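Local coordinates for fructose-bisphosphate aldolase class I (Thermoproteus tenax, PDB 1W8S), which belongs to the DeoC/LacD family of class I aldolases, TIM-barrel proteins, and binds 1,6-di-O-phosphono-beta-D-fructofuranose in a pocket of the barrel, at residues 7-12 with 196-201; 49-54 with 71-76; 96-101 with 128-133. The protein carries 2 engineered substitutions. All coordinates share one frame; numbering follows the deposited sequence.

Contact 1: 7-12 with 196-201; sequences KFLRIF and KVPVLM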
ATOM      1  N   LYS E   7      -5.384 -11.943 -32.762  1.00 17.19           N
ATOM      2  CA  LYS E   7      -4.325 -11.010 -33.137  1.00 17.27           C
ATOM      3  C   LYS E   7      -2.945 -11.575 -32.798  1.00 16.53           C
ATOM      4  O   LYS E   7      -2.003 -11.460 -33.596  1.00 16.37           O
ATOM      5  CB  LYS E   7      -4.515  -9.677 -32.416  1.00 18.44           C
ATOM      6  CG  LYS E   7      -3.525  -8.608 -32.787  1.00 19.41           C
ATOM      7  CD  LYS E   7      -3.956  -7.247 -32.267  1.00 21.75           C
ATOM      8  CE  LYS E   7      -3.291  -6.132 -33.022  1.00 26.55           C
ATOM      9  NZ  LYS E   7      -3.125  -4.897 -32.178  1.00 27.07           N
ATOM     10  N   PHE E   8      -2.836 -12.171 -31.605  1.00 15.44           N
ATOM     11  CA  PHE E   8      -1.625 -12.853 -31.187  1.00 14.76           C
ATOM     12  C   PHE E   8      -1.198 -13.933 -32.201  1.00 14.16           C
ATOM     13  O   PHE E   8      -0.056 -13.961 -32.633  1.00 13.91           O
ATOM     14  CB  PHE E   8      -1.784 -13.479 -29.821  1.00 14.50           C
ATOM     15  CG  PHE E   8      -0.514 -14.072 -29.308  1.00 14.74           C
ATOM     16  CD1 PHE E   8       0.454 -13.269 -28.711  1.00 16.04           C
ATOM     17  CD2 PHE E   8      -0.243 -15.424 -29.520  1.00 16.60           C
ATOM     18  CE1 PHE E   8       1.667 -13.825 -28.292  1.00 15.78           C
ATOM     19  CE2 PHE E   8       0.964 -15.977 -29.109  1.00 15.88           C
ATOM     20  CZ  PHE E   8       1.911 -15.186 -28.497  1.00 14.58           C
ATOM     21  N   LEU E   9      -2.125 -14.798 -32.582  1.00 14.15           N
ATOM     22  CA  LEU E   9      -1.832 -15.874 -33.532  1.00 14.50           C
ATOM     23  C   LEU E   9      -1.431 -15.342 -34.892  1.00 14.77           C
ATOM     24  O   LEU E   9      -0.570 -15.915 -35.551  1.00 14.49           O
ATOM     25  CB  LEU E   9      -3.044 -16.787 -33.646  1.00 14.70           C
ATOM     26  CG  LEU E   9      -3.383 -17.514 -32.328  1.00 16.21           C
ATOM     27  CD1 LEU E   9      -4.721 -18.227 -32.413  1.00 18.54           C
ATOM     28  CD2 LEU E   9      -2.302 -18.507 -31.988  1.00 17.23           C
ATOM     29  N   ARG E  10      -2.043 -14.240 -35.328  1.00 16.13           N
ATOM     30  CA  ARG E  10      -1.724 -13.668 -36.635  1.00 17.02           C
ATOM     31  C   ARG E  10      -0.296 -13.163 -36.658  1.00 16.32           C
ATOM     32  O   ARG E  10       0.407 -13.323 -37.654  1.00 14.80           O
ATOM     33  CB  ARG E  10      -2.649 -12.503 -36.992  1.00 18.51           C
ATOM     34  CG  ARG E  10      -4.032 -12.914 -37.451  1.00 22.29           C
ATOM     35  CD  ARG E  10      -4.857 -11.755 -38.026  1.00 28.68           C
ATOM     36  NE  ARG E  10      -5.741 -11.167 -37.007  1.00 32.21           N
ATOM     37  CZ  ARG E  10      -5.631  -9.944 -36.508  1.00 34.31           C
ATOM     38  NH1 ARG E  10      -6.498  -9.534 -35.588  1.00 34.07           N
ATOM     39  NH2 ARG E  10      -4.663  -9.120 -36.919  1.00 38.06           N
ATOM     40  N   ILE E  11       0.126 -12.540 -35.562  1.00 15.36           N
ATOM     41  CA  ILE E  11       1.432 -11.888 -35.505  1.00 15.19           C
ATOM     42  C   ILE E  11       2.527 -12.887 -35.178  1.00 15.29           C
ATOM     43  O   ILE E  11       3.591 -12.904 -35.831  1.00 15.82           O
ATOM     44  CB  ILE E  11       1.418 -10.760 -34.450  1.00 15.72           C
ATOM     45  CG1 ILE E  11       0.456  -9.643 -34.900  1.00 17.41           C
ATOM     46  CG2 ILE E  11       2.860 -10.179 -34.232  1.00 13.70           C
ATOM     47  CD1 ILE E  11       0.178  -8.595 -33.799  1.00 21.03           C
ATOM     48  N   PHE E  12       2.261 -13.714 -34.172  1.00 14.44           N
ATOM     49  CA  PHE E  12       3.260 -14.611 -33.590  1.00 14.52           C
ATOM     50  C   PHE E  12       3.136 -16.076 -34.016  1.00 14.86           C
ATOM     51  O   PHE E  12       3.976 -16.893 -33.652  1.00 14.12           O
ATOM     52  CB  PHE E  12       3.228 -14.501 -32.067  1.00 15.07           C
ATOM     53  CG  PHE E  12       3.650 -13.146 -31.550  1.00 12.82           C
ATOM     54  CD1 PHE E  12       4.978 -12.811 -31.469  1.00 14.52           C
ATOM     55  CD2 PHE E  12       2.701 -12.198 -31.179  1.00 13.57           C
ATOM     56  CE1 PHE E  12       5.355 -11.554 -30.988  1.00 15.10           C
ATOM     57  CE2 PHE E  12       3.074 -10.946 -30.704  1.00 14.12           C
ATOM     58  CZ  PHE E  12       4.396 -10.625 -30.614  1.00 13.90           C
ATOM     59  N   LYS E 196      -9.422 -22.191 -25.261  1.00 14.04           N
ATOM     60  CA  LYS E 196      -9.116 -21.391 -26.449  1.00 15.65           C
ATOM     61  C   LYS E 196      -7.821 -20.551 -26.350  1.00 14.48           C
ATOM     62  O   LYS E 196      -7.422 -19.909 -27.332  1.00 13.87           O
ATOM     63  CB  LYS E 196     -10.249 -20.361 -26.678  1.00 15.84           C
ATOM     64  CG  LYS E 196     -11.614 -20.942 -26.979  1.00 20.75           C
ATOM     65  CD  LYS E 196     -12.651 -19.770 -26.972  1.00 21.24           C
ATOM     66  CE  LYS E 196     -13.995 -20.201 -27.485  1.00 24.46           C
ATOM     67  NZ  LYS E 196     -14.848 -19.034 -27.761  1.00 24.50           N
ATOM     68  N   VAL E 197      -7.198 -20.485 -25.177  1.00 14.84           N
ATOM     69  CA  VAL E 197      -5.971 -19.678 -25.029  1.00 14.22           C
ATOM     70  C   VAL E 197      -4.754 -20.566 -25.385  1.00 14.74           C
ATOM     71  O   VAL E 197      -4.535 -21.635 -24.772  1.00 13.56           O
ATOM     72  CB  VAL E 197      -5.848 -19.058 -23.624  1.00 14.36           C
ATOM     73  CG1 VAL E 197      -4.550 -18.287 -23.477  1.00 14.49           C
ATOM     74  CG2 VAL E 197      -7.064 -18.143 -23.333  1.00 14.40           C
ATOM     75  N   PRO E 198      -3.966 -20.154 -26.377  1.00 14.98           N
ATOM     76  CA  PRO E 198      -2.795 -20.952 -26.779  1.00 15.03           C
ATOM     77  C   PRO E 198      -1.692 -21.004 -25.739  1.00 14.79           C
ATOM     78  O   PRO E 198      -1.470 -20.033 -24.999  1.00 14.51           O
ATOM     79  CB  PRO E 198      -2.307 -20.274 -28.055  1.00 14.90           C
ATOM     80  CG  PRO E 198      -2.822 -18.832 -27.934  1.00 15.59           C
ATOM     81  CD  PRO E 198      -4.138 -18.961 -27.226  1.00 15.34           C
ATOM     82  N   VAL E 199      -0.985 -22.135 -25.734  1.00 14.56           N
ATOM     83  CA  VAL E 199       0.036 -22.454 -24.749  1.00 13.54           C
ATOM     84  C   VAL E 199       1.394 -22.523 -25.419  1.00 13.64           C
ATOM     85  O   VAL E 199       1.561 -23.193 -26.436  1.00 12.09           O
ATOM     86  CB  VAL E 199      -0.237 -23.838 -24.084  1.00 13.71           C
ATOM     87  CG1 VAL E 199       0.965 -24.313 -23.247  1.00 13.63           C
ATOM     88  CG2 VAL E 199      -1.451 -23.778 -23.194  1.00 12.77           C
ATOM     89  N   LEU E 200       2.341 -21.824 -24.812  1.00 13.79           N
ATOM     90  CA  LEU E 200       3.748 -21.820 -25.146  1.00 14.44           C
ATOM     91  C   LEU E 200       4.526 -22.473 -24.030  1.00 13.96           C
ATOM     92  O   LEU E 200       4.343 -22.155 -22.854  1.00 14.35           O
ATOM     93  CB  LEU E 200       4.238 -20.386 -25.306  1.00 14.46           C
ATOM     94  CG  LEU E 200       3.701 -19.585 -26.493  1.00 15.48           C
ATOM     95  CD1 LEU E 200       4.152 -18.131 -26.383  1.00 17.42           C
ATOM     96  CD2 LEU E 200       4.151 -20.203 -27.828  1.00 18.24           C
ATOM     97  N   MET E 201       5.394 -23.394 -24.385  1.00 15.02           N
ATOM     98  CA  MET E 201       6.241 -24.072 -23.416  1.00 15.32           C
ATOM     99  C   MET E 201       7.439 -23.182 -23.145  1.00 15.47           C
ATOM    100  O   MET E 201       8.098 -22.724 -24.070  1.00 15.95           O
ATOM    101  CB  MET E 201       6.726 -25.411 -23.995  1.00 15.51           C
ATOM    102  CG  MET E 201       7.852 -26.114 -23.204  1.00 17.79           C
ATOM    103  SD  MET E 201       9.347 -26.404 -24.209  1.00 19.94           S
ATOM    104  CE  MET E 201      10.312 -27.371 -23.078  1.00 20.43           C
TER

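Contact 2: 49-54 with 71-76; sequences LARDAG and GSVPLI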
ATOM      1  N   LEU E  49      19.834 -13.373 -34.525  1.00 14.88           N
ATOM      2  CA  LEU E  49      19.522 -14.779 -34.323  1.00 14.85           C
ATOM      3  C   LEU E  49      18.034 -15.090 -34.562  1.00 14.26           C
ATOM      4  O   LEU E  49      17.712 -16.015 -35.290  1.00 13.03           O
ATOM      5  CB  LEU E  49      19.938 -15.158 -32.906  1.00 15.47           C
ATOM      6  CG  LEU E  49      19.909 -16.626 -32.518  1.00 17.10           C
ATOM      7  CD1 LEU E  49      20.795 -17.481 -33.454  1.00 19.17           C
ATOM      8  CD2 LEU E  49      20.357 -16.775 -31.061  1.00 17.33           C
ATOM      9  N   ALA E  50      17.131 -14.314 -33.961  1.00 13.53           N
ATOM     10  CA  ALA E  50      15.690 -14.517 -34.165  1.00 14.27           C
ATOM     11  C   ALA E  50      15.285 -14.343 -35.617  1.00 14.79           C
ATOM     12  O   ALA E  50      14.511 -15.108 -36.126  1.00 15.13           O
ATOM     13  CB  ALA E  50      14.852 -13.578 -33.262  1.00 13.90           C
ATOM     14  N   ARG E  51      15.831 -13.325 -36.273  1.00 16.52           N
ATOM     15  CA  ARG E  51      15.643 -13.104 -37.704  1.00 17.05           C
ATOM     16  C   ARG E  51      16.170 -14.278 -38.541  1.00 16.60           C
ATOM     17  O   ARG E  51      15.424 -14.942 -39.272  1.00 16.39           O
ATOM     18  CB  ARG E  51      16.420 -11.845 -38.114  1.00 18.35           C
ATOM     19  CG  ARG E  51      15.587 -10.622 -38.508  1.00 23.24           C
ATOM     20  CD  ARG E  51      16.418  -9.394 -39.047  1.00 27.97           C
ATOM     21  NE  ARG E  51      17.897  -9.522 -39.009  1.00 31.01           N
ATOM     22  CZ  ARG E  51      18.641 -10.237 -39.874  1.00 35.00           C
ATOM     23  NH1 ARG E  51      18.064 -10.943 -40.843  1.00 38.20           N
ATOM     24  NH2 ARG E  51      19.976 -10.267 -39.765  1.00 33.87           N
ATOM     25  N   ASP E  52      17.474 -14.525 -38.438  1.00 15.90           N
ATOM     26  CA  ASP E  52      18.154 -15.550 -39.227  1.00 15.56           C
ATOM     27  C   ASP E  52      17.548 -16.935 -39.058  1.00 15.20           C
ATOM     28  O   ASP E  52      17.570 -17.734 -39.990  1.00 14.39           O
ATOM     29  CB  ASP E  52      19.636 -15.632 -38.861  1.00 15.44           C
ATOM     30  CG  ASP E  52      20.428 -14.388 -39.270  1.00 16.78           C
ATOM     31  OD1 ASP E  52      19.878 -13.511 -39.977  1.00 18.93           O
ATOM     32  OD2 ASP E  52      21.615 -14.214 -38.904  1.00 18.28           O
ATOM     33  N   ALA E  53      17.011 -17.230 -37.873  1.00 14.97           N
ATOM     34  CA  ALA E  53      16.426 -18.536 -37.615  1.00 15.50           C
ATOM     35  C   ALA E  53      14.949 -18.591 -38.047  1.00 15.76           C
ATOM     36  O   ALA E  53      14.370 -19.667 -38.137  1.00 16.85           O
ATOM     37  CB  ALA E  53      16.566 -18.896 -36.169  1.00 15.64           C
ATOM     38  N   GLY E  54      14.358 -17.434 -38.312  1.00 15.81           N
ATOM     39  CA  GLY E  54      12.995 -17.335 -38.807  1.00 15.29           C
ATOM     40  C   GLY E  54      11.962 -17.420 -37.708  1.00 14.83           C
ATOM     41  O   GLY E  54      10.846 -17.826 -37.955  1.00 14.48           O
ATOM     42  N   GLY E  71      12.572  -3.077 -34.728  1.00 15.53           N
ATOM     43  CA  GLY E  71      11.392  -3.389 -35.527  1.00 16.18           C
ATOM     44  C   GLY E  71      11.460  -4.629 -36.417  1.00 16.22           C
ATOM     45  O   GLY E  71      10.494  -4.919 -37.114  1.00 17.13           O
ATOM     46  N   SER E  72      12.540  -5.401 -36.335  1.00 15.81           N
ATOM     47  CA  SER E  72      12.835  -6.441 -37.321  1.00 16.60           C
ATOM     48  C   SER E  72      12.142  -7.797 -37.088  1.00 16.23           C
ATOM     49  O   SER E  72      12.037  -8.611 -38.003  1.00 15.61           O
ATOM     50  CB  SER E  72      14.345  -6.643 -37.410  1.00 16.87           C
ATOM     51  OG  SER E  72      14.875  -7.137 -36.180  1.00 17.38           O
ATOM     52  N   VAL E  73      11.711  -8.030 -35.859  1.00 15.53           N
ATOM     53  CA  VAL E  73      10.979  -9.222 -35.452  1.00 15.86           C
ATOM     54  C   VAL E  73       9.929  -8.721 -34.448  1.00 14.85           C
ATOM     55  O   VAL E  73      10.247  -7.871 -33.636  1.00 14.71           O
ATOM     56  CB  VAL E  73      11.951 -10.191 -34.736  1.00 16.51           C
ATOM     57  CG1 VAL E  73      11.239 -11.377 -34.192  1.00 18.73           C
ATOM     58  CG2 VAL E  73      12.996 -10.675 -35.721  1.00 18.51           C
ATOM     59  N   PRO E  74       8.709  -9.214 -34.473  1.00 13.87           N
ATOM     60  CA  PRO E  74       7.719  -8.780 -33.474  1.00 13.31           C
ATOM     61  C   PRO E  74       8.197  -8.880 -32.017  1.00 13.39           C
ATOM     62  O   PRO E  74       8.907  -9.802 -31.625  1.00 12.73           O
ATOM     63  CB  PRO E  74       6.542  -9.713 -33.714  1.00 14.18           C
ATOM     64  CG  PRO E  74       6.672 -10.162 -35.139  1.00 13.56           C
ATOM     65  CD  PRO E  74       8.136 -10.164 -35.448  1.00 14.92           C
ATOM     66  N   LEU E  75       7.796  -7.907 -31.217  1.00 13.17           N
ATOM     67  CA  LEU E  75       8.284  -7.762 -29.853  1.00 12.42           C
ATOM     68  C   LEU E  75       7.153  -8.012 -28.851  1.00 12.88           C
ATOM     69  O   LEU E  75       6.082  -7.461 -29.000  1.00 12.75           O
ATOM     70  CB  LEU E  75       8.822  -6.354 -29.669  1.00 11.61           C
ATOM     71  CG  LEU E  75       9.054  -5.864 -28.245  1.00 12.19           C
ATOM     72  CD1 LEU E  75      10.159  -6.645 -27.586  1.00 13.43           C
ATOM     73  CD2 LEU E  75       9.368  -4.377 -28.266  1.00 14.62           C
ATOM     74  N   ILE E  76       7.441  -8.845 -27.847  1.00 13.17           N
ATOM     75  CA  ILE E  76       6.641  -9.006 -26.658  1.00 12.65           C
ATOM     76  C   ILE E  76       7.422  -8.293 -25.566  1.00 13.00           C
ATOM     77  O   ILE E  76       8.559  -8.666 -25.260  1.00 12.92           O
ATOM     78  CB  ILE E  76       6.451 -10.469 -26.324  1.00 13.63           C
ATOM     79  CG1 ILE E  76       5.814 -11.194 -27.509  1.00 13.08           C
ATOM     80  CG2 ILE E  76       5.594 -10.629 -25.063  1.00 13.86           C
ATOM     81  CD1 ILE E  76       5.558 -12.685 -27.273  1.00 15.08           C
TER
HETATM   82  O   HOH W   1      17.882  -7.524 -36.598  1.00 42.28           O

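Contact 3: 96-101 with 128-133; sequences CSVEEA and ARIKRD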
ATOM      1  N   CYS E  96       7.126  -1.159 -16.239  1.00 12.38           N
ATOM      2  CA  CYS E  96       6.694  -0.549 -17.503  1.00 12.12           C
ATOM      3  C   CYS E  96       5.195  -0.648 -17.595  1.00 13.23           C
ATOM      4  O   CYS E  96       4.622  -1.643 -17.126  1.00 14.03           O
ATOM      5  CB  CYS E  96       7.309  -1.312 -18.676  1.00 13.39           C
ATOM      6  SG  CYS E  96       7.180  -0.526 -20.302  1.00 14.68           S
ATOM      7  N   SER E  97       4.568   0.345 -18.233  1.00 12.76           N
ATOM      8  CA  SER E  97       3.129   0.338 -18.521  1.00 12.69           C
ATOM      9  C   SER E  97       2.881  -0.197 -19.902  1.00 12.38           C
ATOM     10  O   SER E  97       3.796  -0.221 -20.761  1.00 13.99           O
ATOM     11  CB  SER E  97       2.546   1.739 -18.464  1.00 12.79           C
ATOM     12  OG  SER E  97       3.137   2.619 -19.384  1.00 12.73           O
ATOM     13  N   VAL E  98       1.649  -0.614 -20.148  1.00 11.56           N
ATOM     14  CA  VAL E  98       1.247  -1.020 -21.478  1.00 10.89           C
ATOM     15  C   VAL E  98       1.369   0.141 -22.436  1.00 11.45           C
ATOM     16  O   VAL E  98       1.774  -0.043 -23.571  1.00 11.38           O
ATOM     17  CB  VAL E  98      -0.200  -1.540 -21.461  1.00 10.77           C
ATOM     18  CG1 VAL E  98      -0.743  -1.714 -22.861  1.00 11.44           C
ATOM     19  CG2 VAL E  98      -0.255  -2.840 -20.655  1.00 11.82           C
ATOM     20  N   GLU E  99       1.006   1.348 -22.005  1.00 11.59           N
ATOM     21  CA  GLU E  99       1.088   2.502 -22.918  1.00 10.97           C
ATOM     22  C   GLU E  99       2.551   2.706 -23.390  1.00 12.53           C
ATOM     23  O   GLU E  99       2.817   2.983 -24.568  1.00 11.00           O
ATOM     24  CB  GLU E  99       0.532   3.768 -22.244  1.00 11.33           C
ATOM     25  CG  GLU E  99       0.726   5.028 -23.074  1.00 11.87           C
ATOM     26  CD  GLU E  99       0.092   6.297 -22.492  1.00 14.14           C
ATOM     27  OE1 GLU E  99      -0.789   6.204 -21.632  1.00 14.62           O
ATOM     28  OE2 GLU E  99       0.456   7.367 -22.981  1.00 14.40           O
ATOM     29  N   GLU E 100       3.506   2.567 -22.468  1.00 12.66           N
ATOM     30  CA  GLU E 100       4.905   2.749 -22.822  1.00 12.80           C
ATOM     31  C   GLU E 100       5.367   1.618 -23.745  1.00 12.72           C
ATOM     32  O   GLU E 100       6.166   1.844 -24.647  1.00 11.79           O
ATOM     33  CB  GLU E 100       5.786   2.791 -21.589  1.00 13.69           C
ATOM     34  CG  GLU E 100       5.621   4.044 -20.763  1.00 15.36           C
ATOM     35  CD  GLU E 100       6.229   3.911 -19.399  1.00 13.82           C
ATOM     36  OE1 GLU E 100       5.651   3.187 -18.574  1.00 15.34           O
ATOM     37  OE2 GLU E 100       7.300   4.499 -19.171  1.00 15.12           O
ATOM     38  N   ALA E 101       4.859   0.413 -23.523  1.00 12.41           N
ATOM     39  CA  ALA E 101       5.152  -0.736 -24.403  1.00 13.45           C
ATOM     40  C   ALA E 101       4.740  -0.474 -25.856  1.00 13.35           C
ATOM     41  O   ALA E 101       5.472  -0.800 -26.802  1.00 13.31           O
ATOM     42  CB  ALA E 101       4.487  -1.976 -23.878  1.00 12.96           C
ATOM     43  N   ALA E 128      -4.609  -7.069 -13.106  1.00 14.09           N
ATOM     44  CA  ALA E 128      -5.929  -6.545 -13.433  1.00 14.95           C
ATOM     45  C   ALA E 128      -5.823  -5.224 -14.166  1.00 14.16           C
ATOM     46  O   ALA E 128      -6.570  -4.982 -15.103  1.00 12.55           O
ATOM     47  CB  ALA E 128      -6.756  -6.342 -12.203  1.00 14.45           C
ATOM     48  N   ARG E 129      -4.892  -4.394 -13.733  1.00 14.48           N
ATOM     49  CA  ARG E 129      -4.702  -3.103 -14.376  1.00 15.20           C
ATOM     50  C   ARG E 129      -4.031  -3.263 -15.737  1.00 13.53           C
ATOM     51  O   ARG E 129      -4.359  -2.545 -16.707  1.00 12.67           O
ATOM     52  CB  ARG E 129      -3.883  -2.166 -13.470  1.00 16.08           C
ATOM     53  CG  ARG E 129      -4.594  -1.826 -12.132  1.00 22.63           C
ATOM     54  CD  ARG E 129      -3.924  -0.673 -11.352  1.00 27.49           C
ATOM     55  NE  ARG E 129      -2.703  -1.126 -10.682  1.00 33.73           N
ATOM     56  CZ  ARG E 129      -2.631  -1.639  -9.447  1.00 38.43           C
ATOM     57  NH1 ARG E 129      -3.722  -1.776  -8.696  1.00 41.07           N
ATOM     58  NH2 ARG E 129      -1.443  -2.029  -8.955  1.00 39.04           N
ATOM     59  N   ILE E 130      -3.089  -4.187 -15.820  1.00 12.79           N
ATOM     60  CA  ILE E 130      -2.376  -4.437 -17.051  1.00 12.78           C
ATOM     61  C   ILE E 130      -3.325  -5.053 -18.114  1.00 12.77           C
ATOM     62  O   ILE E 130      -3.343  -4.622 -19.271  1.00 12.86           O
ATOM     63  CB  ILE E 130      -1.185  -5.310 -16.770  1.00 13.17           C
ATOM     64  CG1 ILE E 130      -0.080  -4.483 -16.072  1.00 14.43           C
ATOM     65  CG2 ILE E 130      -0.709  -5.982 -18.035  1.00 13.34           C
ATOM     66  CD1 ILE E 130       0.835  -5.344 -15.413  1.00 20.79           C
ATOM     67  N   LYS E 131      -4.148  -6.006 -17.704  1.00 11.85           N
ATOM     68  CA  LYS E 131      -5.188  -6.580 -18.566  1.00 12.01           C
ATOM     69  C   LYS E 131      -6.156  -5.509 -19.134  1.00 11.68           C
ATOM     70  O   LYS E 131      -6.384  -5.444 -20.343  1.00 12.00           O
ATOM     71  CB  LYS E 131      -5.965  -7.652 -17.794  1.00 12.15           C
ATOM     72  CG  LYS E 131      -7.200  -8.239 -18.509  1.00 13.09           C
ATOM     73  CD  LYS E 131      -6.909  -8.833 -19.861  1.00 12.73           C
ATOM     74  CE  LYS E 131      -8.203  -9.450 -20.477  1.00 14.58           C
ATOM     75  NZ  LYS E 131      -8.002 -10.116 -21.829  1.00 15.39           N
ATOM     76  N   ARG E 132      -6.649  -4.625 -18.285  1.00 11.56           N
ATOM     77  CA  ARG E 132      -7.540  -3.543 -18.732  1.00 12.49           C
ATOM     78  C   ARG E 132      -6.815  -2.637 -19.767  1.00 12.05           C
ATOM     79  O   ARG E 132      -7.409  -2.217 -20.753  1.00 11.30           O
ATOM     80  CB  ARG E 132      -7.971  -2.715 -17.529  1.00 12.21           C
ATOM     81  CG  ARG E 132      -8.938  -1.583 -17.802  1.00 15.26           C
ATOM     82  CD  ARG E 132      -9.387  -0.931 -16.498  1.00 18.04           C
ATOM     83  NE  ARG E 132     -10.726  -0.366 -16.613  1.00 20.84           N
ATOM     84  CZ  ARG E 132     -11.458   0.057 -15.568  1.00 21.89           C
ATOM     85  NH1 ARG E 132     -10.972   0.022 -14.331  1.00 23.38           N
ATOM     86  NH2 ARG E 132     -12.651   0.563 -15.775  1.00 23.55           N
ATOM     87  N   ASP E 133      -5.549  -2.372 -19.523  1.00 11.68           N
ATOM     88  CA  ASP E 133      -4.764  -1.534 -20.430  1.00 12.79           C
ATOM     89  C   ASP E 133      -4.464  -2.277 -21.740  1.00 12.17           C
ATOM     90  O   ASP E 133      -4.484  -1.682 -22.808  1.00 13.25           O
ATOM     91  CB  ASP E 133      -3.473  -1.114 -19.772  1.00 12.85           C
ATOM     92  CG  ASP E 133      -3.600   0.127 -18.943  1.00 15.60           C
ATOM     93  OD1 ASP E 133      -4.630   0.842 -19.042  1.00 17.20           O
ATOM     94  OD2 ASP E 133      -2.633   0.497 -18.231  1.00 18.56           O
TER
HETATM   95  O   HOH W   2      -0.144  -0.857 -17.845  1.00 14.66           O
HETATM   96  O   HOH W   3      -0.670   1.882 -19.701  1.00 14.32           O

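Contact 1: 7-12 with 196-201
Phe8 and Leu9 belong to the short N-terminal helix 4-12 of a TIM barrel, and they meet Leu200 and Pro198 where the parallel strand 199-202 begins; the helix therefore lies across the N-terminal end of the barrel. Contact is sparse and wholly apolar. The backbones stay well apart, with Leu9 CA 8.5 Å from Pro198 CA, and the side chains span the distance.

Phe8, large and apolar, suits the interface between the helix and the N-terminal end of the barrel. Its CG stands anti to the backbone N (chi1 -174°), which carries the ring out from the helix until its far atom, CZ, comes to 4.3 Å from CD1 of Leu200. The methyl approaches the ring obliquely. On one ring face, offset toward the rim, lies CB of Phe12, one helical turn on, and the same turn is tied by a bond of 2.8 Å from Phe12 N to Phe8 O.

Strand alternation explains the part Leu200 plays: its side chain starts out toward the helix, as does that of Pro198 two residues earlier. The branched end of this leucine then offers a single methyl to the ring. The backbone of Leu200 is meanwhile bonded to Met176 and Ile178 in the sheet.

Pro198 contributes a compact, apolar ring that presents its CG to Leu9. Leu226 touches both Pro198 and Leu9, joining them in one apolar patch beside the barrel end. Lys196, a little earlier in the chain, bonds to Lys67 and Tyr68 of the second subunit. Across the patch, one branch of Leu9 does the touching, its CD2 resting 4.1 Å from CG of the Pro198 ring.

Contact 2: 49-54 with 71-76
Arg51 and Val73 carry most of this contact, which packs the last turn of helix 43-53 of the TIM barrel against the loop leading into strand 75-81; Ser72 adds the third share. Their backbones come fairly close, Arg51 CA lying 6.5 Å from Val73 CA.

Arg51 works here through its aliphatic stem. CG rests 3.8 Å from CG2 of Val73, and CD lies equally near CB of Ser72, so a long side chain at the surface shields the loop with its methylenes. The chain then bends sharply at chi3 (-5°), turning the guanidinium back along its own helix, where NH2 forms a salt bridge of 3.3 Å with OD1 of Asp52.

Val73 is buried and compact, and its branched CB suits the extended backbone just ahead of a strand. Its CG2, anti to the carbonyl carbon, lies against the helix: besides the Arg51 stem it meets CB of Ala50 at 4.2 Å. A residue as small as alanine lets helix and loop draw together, and Ala50 also touches Leu21 and Val58 of the barrel wall. The carbonyl of Val73 is taken by the hydroxyl of Tyr69.

Beyond Ala50 the helix ends in a Schellman motif. Gly54 has positive phi, a conformation glycine adopts easily, and its N bonds to Arg51 O, with a second, weak bond to Ala50 O.

Polar groups meet across the contact through water. The hydroxyl of Ser72 is also bonded to Asp70, which helps fix its direction. At the guanidinium edge, in its plane, a single water accepts from Arg51 NE at 3.1 Å and donates to Ser72 OG at the same distance.

Contact 3: 96-101 with 128-133
Val98 and Asp133 join two successive outer helices of the TIM barrel, the start of helix 98-103 and the later part of helix 120-137.

Van der Waals packing centres on Val98, with one apolar pair. CB of Val98 lies 3.7 Å from CB of Asp133, while CG2 of Val98 lies 4.1 Å from CG2 of Ile130. A short, branched valine fits between Ile130 and Asp133; Leu79 of strand 75-81 touches both Val98 and Ile130 from the barrel side.

Hydrogen bonding within 96-101 is a capping box. Ser97, the N-cap, accepts from Glu100 N through OG at 3.1 Å, and Glu100 OE1 takes both Ser97 N and, on its anti lone pair, Ser97 OG at 2.7 Å. Glu100 OE2 is left for a salt bridge with Arg62, and Glu99 pairs with Arg132 of the third subunit.

Water completes the junction. An aspartate suits a place facing a helix start, whose partial positive charge would probably stabilise its carboxylate. Two waters accept from the first-turn amides Val98 N and Glu99 N, and both donate to Asp133 OD2, at 2.9 and 2.8 Å respectively.

Along the chain contact 1 closes the longest loop, and contacts 2 and 3 follow one another inside it. Contacts 1 and 2 have centres 16 Å apart and touch: CZ of Phe12 packs 3.5 Å from CG1 of Ile76, so helix 4-12 reaches strand 75-81 as well as strand 199-202. Contact 3 lies 19 Å from contact 1 and 23 Å from contact 2, centre to centre, on the outside of the barrel, and touches neither. The barrel sheet connects all three, since Leu79 of strand 75-81 backs contact 3. Contacts 1 and 2 lie at the N-terminal end of the barrel and contact 3 in its helical coat, and contacts 1 and 3 both border the second subunit.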